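Local coordinates for protein chaperone SycD (Chlamydia pneumoniae, PDB 4NRH) that probably acts as a type III secretion chaperone of the LcrH/SycD family, joining the gatekeeper CopN in a complex that directs translocator secretion, at residues Y38-K42 with P91-W97. Numbering follows the deposited sequence.
Sequences YVPDK and PFVSKFW
An extended loop can pack against the start of a repeat helix mainly through apolar side chains; Tyr38-Lys42 is an example. Its backbone stays extended from Tyr38 to Asp41, so successive side chains alternate: Tyr38 and Pro40 point toward 91-97, Val39 and Asp41 away. Across from it, Pro91 and Phe92 form a turn leading to Val93, the N-cap of the next helix. The CA atoms come closest at Pro40 and Pro91, 6.3 Å apart.

Apolar packing makes the contact. Pro40 CG lies 3.8 Å from Pro91 CB and 4.1 Å from Trp97 CZ2, while Pro40 CB is 3.7 Å from Phe92 CE1. Tyr38, chi1 t, sets CE2 3.7 Å from Pro91 CB at its ring edge and CD2 4.0 Å from Trp97 CZ2. Phe92, chi1 m, reaches over with CE1 3.6 Å from Lys42 CA.

Within 91-97, Trp97 NE1 donates to Pro91 O at 2.9 Å, linking turn and helix. Gln288 of the CopN chain hydrogen-bonds the backbone of Val39 and Asp41.

Trp97, in the first turn of helix 94-106, packs with Pro40 on Val119 of helix 110-123, the repeat's second tetratricopeptide helix; Val87 of helix 76-89 also touches Trp97.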
loop_
_atom_site.group_PDB
_atom_site.type_symbol
_atom_site.label_atom_id
_atom_site.label_comp_id
_atom_site.label_asym_id
_atom_site.label_seq_id
_atom_site.Cartn_x
_atom_site.Cartn_y
_atom_site.Cartn_z
ATOM N N TYR D 38 -17.778 4.582 -9.741
ATOM C CA TYR D 38 -17.866 3.128 -9.693
ATOM C C TYR D 38 -19.308 2.641 -9.627
ATOM O O TYR D 38 -20.050 2.983 -8.707
ATOM C CB TYR D 38 -17.081 2.597 -8.493
ATOM C CG TYR D 38 -17.107 1.094 -8.334
ATOM C CD1 TYR D 38 -16.880 0.253 -9.416
ATOM C CD2 TYR D 38 -17.341 0.516 -7.093
ATOM C CE1 TYR D 38 -16.897 -1.123 -9.267
ATOM C CE2 TYR D 38 -17.358 -0.855 -6.934
ATOM C CZ TYR D 38 -17.137 -1.670 -8.022
ATOM O OH TYR D 38 -17.155 -3.036 -7.860
ATOM N N VAL D 39 -19.694 1.833 -10.608
ATOM C CA VAL D 39 -20.978 1.145 -10.584
ATOM C C VAL D 39 -20.738 -0.356 -10.654
ATOM O O VAL D 39 -20.395 -0.882 -11.713
ATOM C CB VAL D 39 -21.890 1.579 -11.750
ATOM C CG1 VAL D 39 -23.230 0.852 -11.678
ATOM C CG2 VAL D 39 -22.092 3.085 -11.735
ATOM N N PRO D 40 -20.909 -1.050 -9.517
ATOM C CA PRO D 40 -20.645 -2.490 -9.423
ATOM C C PRO D 40 -21.475 -3.293 -10.417
ATOM O O PRO D 40 -22.698 -3.158 -10.464
ATOM C CB PRO D 40 -21.038 -2.830 -7.980
ATOM C CG PRO D 40 -20.986 -1.534 -7.247
ATOM C CD PRO D 40 -21.364 -0.483 -8.237
ATOM N N ASP D 41 -20.804 -4.128 -11.202
ATOM C CA ASP D 41 -21.472 -4.928 -12.217
ATOM C C ASP D 41 -21.520 -6.381 -11.758
ATOM O O ASP D 41 -20.501 -7.074 -11.737
ATOM C CB ASP D 41 -20.751 -4.802 -13.562
ATOM C CG ASP D 41 -21.566 -5.347 -14.724
ATOM O OD1 ASP D 41 -22.386 -6.267 -14.520
ATOM O OD2 ASP D 41 -21.381 -4.849 -15.854
ATOM N N LYS D 42 -22.715 -6.827 -11.385
ATOM C CA LYS D 42 -22.923 -8.166 -10.843
ATOM C C LYS D 42 -22.614 -9.283 -11.840
ATOM O O LYS D 42 -22.523 -10.449 -11.460
ATOM C CB LYS D 42 -24.367 -8.308 -10.358
ATOM C CG LYS D 42 -25.398 -8.108 -11.456
ATOM C CD LYS D 42 -26.791 -7.898 -10.889
ATOM C CE LYS D 42 -27.810 -7.726 -12.003
ATOM N NZ LYS D 42 -29.190 -7.539 -11.475
ATOM N N PRO D 91 -19.126 -4.368 -2.557
ATOM C CA PRO D 91 -19.894 -3.284 -3.178
ATOM C C PRO D 91 -21.267 -3.718 -3.685
ATOM O O PRO D 91 -21.966 -2.913 -4.302
ATOM C CB PRO D 91 -19.006 -2.863 -4.349
ATOM C CG PRO D 91 -18.293 -4.111 -4.728
ATOM C CD PRO D 91 -18.062 -4.870 -3.446
ATOM N N PHE D 92 -21.650 -4.965 -3.429
ATOM C CA PHE D 92 -22.938 -5.470 -3.897
ATOM C C PHE D 92 -23.985 -5.494 -2.789
ATOM O O PHE D 92 -25.108 -5.952 -2.998
ATOM C CB PHE D 92 -22.774 -6.867 -4.503
ATOM C CG PHE D 92 -21.839 -6.907 -5.677
ATOM C CD1 PHE D 92 -22.263 -6.495 -6.929
ATOM C CD2 PHE D 92 -20.536 -7.354 -5.530
ATOM C CE1 PHE D 92 -21.407 -6.525 -8.012
ATOM C CE2 PHE D 92 -19.675 -7.389 -6.610
ATOM C CZ PHE D 92 -20.112 -6.973 -7.853
ATOM N N VAL D 93 -23.617 -4.996 -1.613
ATOM C CA VAL D 93 -24.571 -4.857 -0.522
ATOM C C VAL D 93 -25.183 -3.462 -0.569
ATOM O O VAL D 93 -24.508 -2.469 -0.295
ATOM C CB VAL D 93 -23.918 -5.095 0.848
ATOM C CG1 VAL D 93 -24.963 -5.020 1.953
ATOM C CG2 VAL D 93 -23.206 -6.440 0.869
ATOM N N SER D 94 -26.462 -3.398 -0.925
ATOM C CA SER D 94 -27.125 -2.130 -1.214
ATOM C C SER D 94 -27.212 -1.187 -0.014
ATOM O O SER D 94 -27.152 0.031 -0.175
ATOM C CB SER D 94 -28.531 -2.390 -1.756
ATOM O OG SER D 94 -29.324 -3.074 -0.802
ATOM N N LYS D 95 -27.351 -1.748 1.184
ATOM C CA LYS D 95 -27.472 -0.923 2.383
ATOM C C LYS D 95 -26.152 -0.239 2.734
ATOM O O LYS D 95 -26.141 0.767 3.443
ATOM C CB LYS D 95 -27.977 -1.753 3.566
ATOM C CG LYS D 95 -26.970 -2.717 4.161
ATOM C CD LYS D 95 -27.588 -3.460 5.337
ATOM C CE LYS D 95 -26.581 -4.369 6.020
ATOM N NZ LYS D 95 -27.189 -5.096 7.170
ATOM N N PHE D 96 -25.041 -0.783 2.244
ATOM C CA PHE D 96 -23.741 -0.145 2.439
ATOM C C PHE D 96 -23.690 1.168 1.665
ATOM O O PHE D 96 -23.314 2.207 2.205
ATOM C CB PHE D 96 -22.593 -1.056 1.992
ATOM C CG PHE D 96 -22.390 -2.268 2.863
ATOM C CD1 PHE D 96 -23.114 -2.438 4.033
ATOM C CD2 PHE D 96 -21.458 -3.233 2.513
ATOM C CE1 PHE D 96 -22.923 -3.553 4.828
ATOM C CE2 PHE D 96 -21.262 -4.350 3.305
ATOM C CZ PHE D 96 -21.994 -4.509 4.464
ATOM N N TRP D 97 -24.077 1.106 0.396
ATOM C CA TRP D 97 -24.144 2.287 -0.457
ATOM C C TRP D 97 -25.182 3.294 0.032
ATOM O O TRP D 97 -24.971 4.504 -0.048
ATOM C CB TRP D 97 -24.466 1.882 -1.896
ATOM C CG TRP D 97 -23.310 1.311 -2.653
ATOM C CD1 TRP D 97 -23.054 -0.008 -2.890
ATOM C CD2 TRP D 97 -22.266 2.045 -3.302
ATOM N NE1 TRP D 97 -21.908 -0.141 -3.637
ATOM C CE2 TRP D 97 -21.405 1.106 -3.902
ATOM C CE3 TRP D 97 -21.972 3.406 -3.429
ATOM C CZ2 TRP D 97 -20.274 1.484 -4.622
ATOM C CZ3 TRP D 97 -20.848 3.779 -4.140
ATOM C CH2 TRP D 97 -20.011 2.822 -4.726
#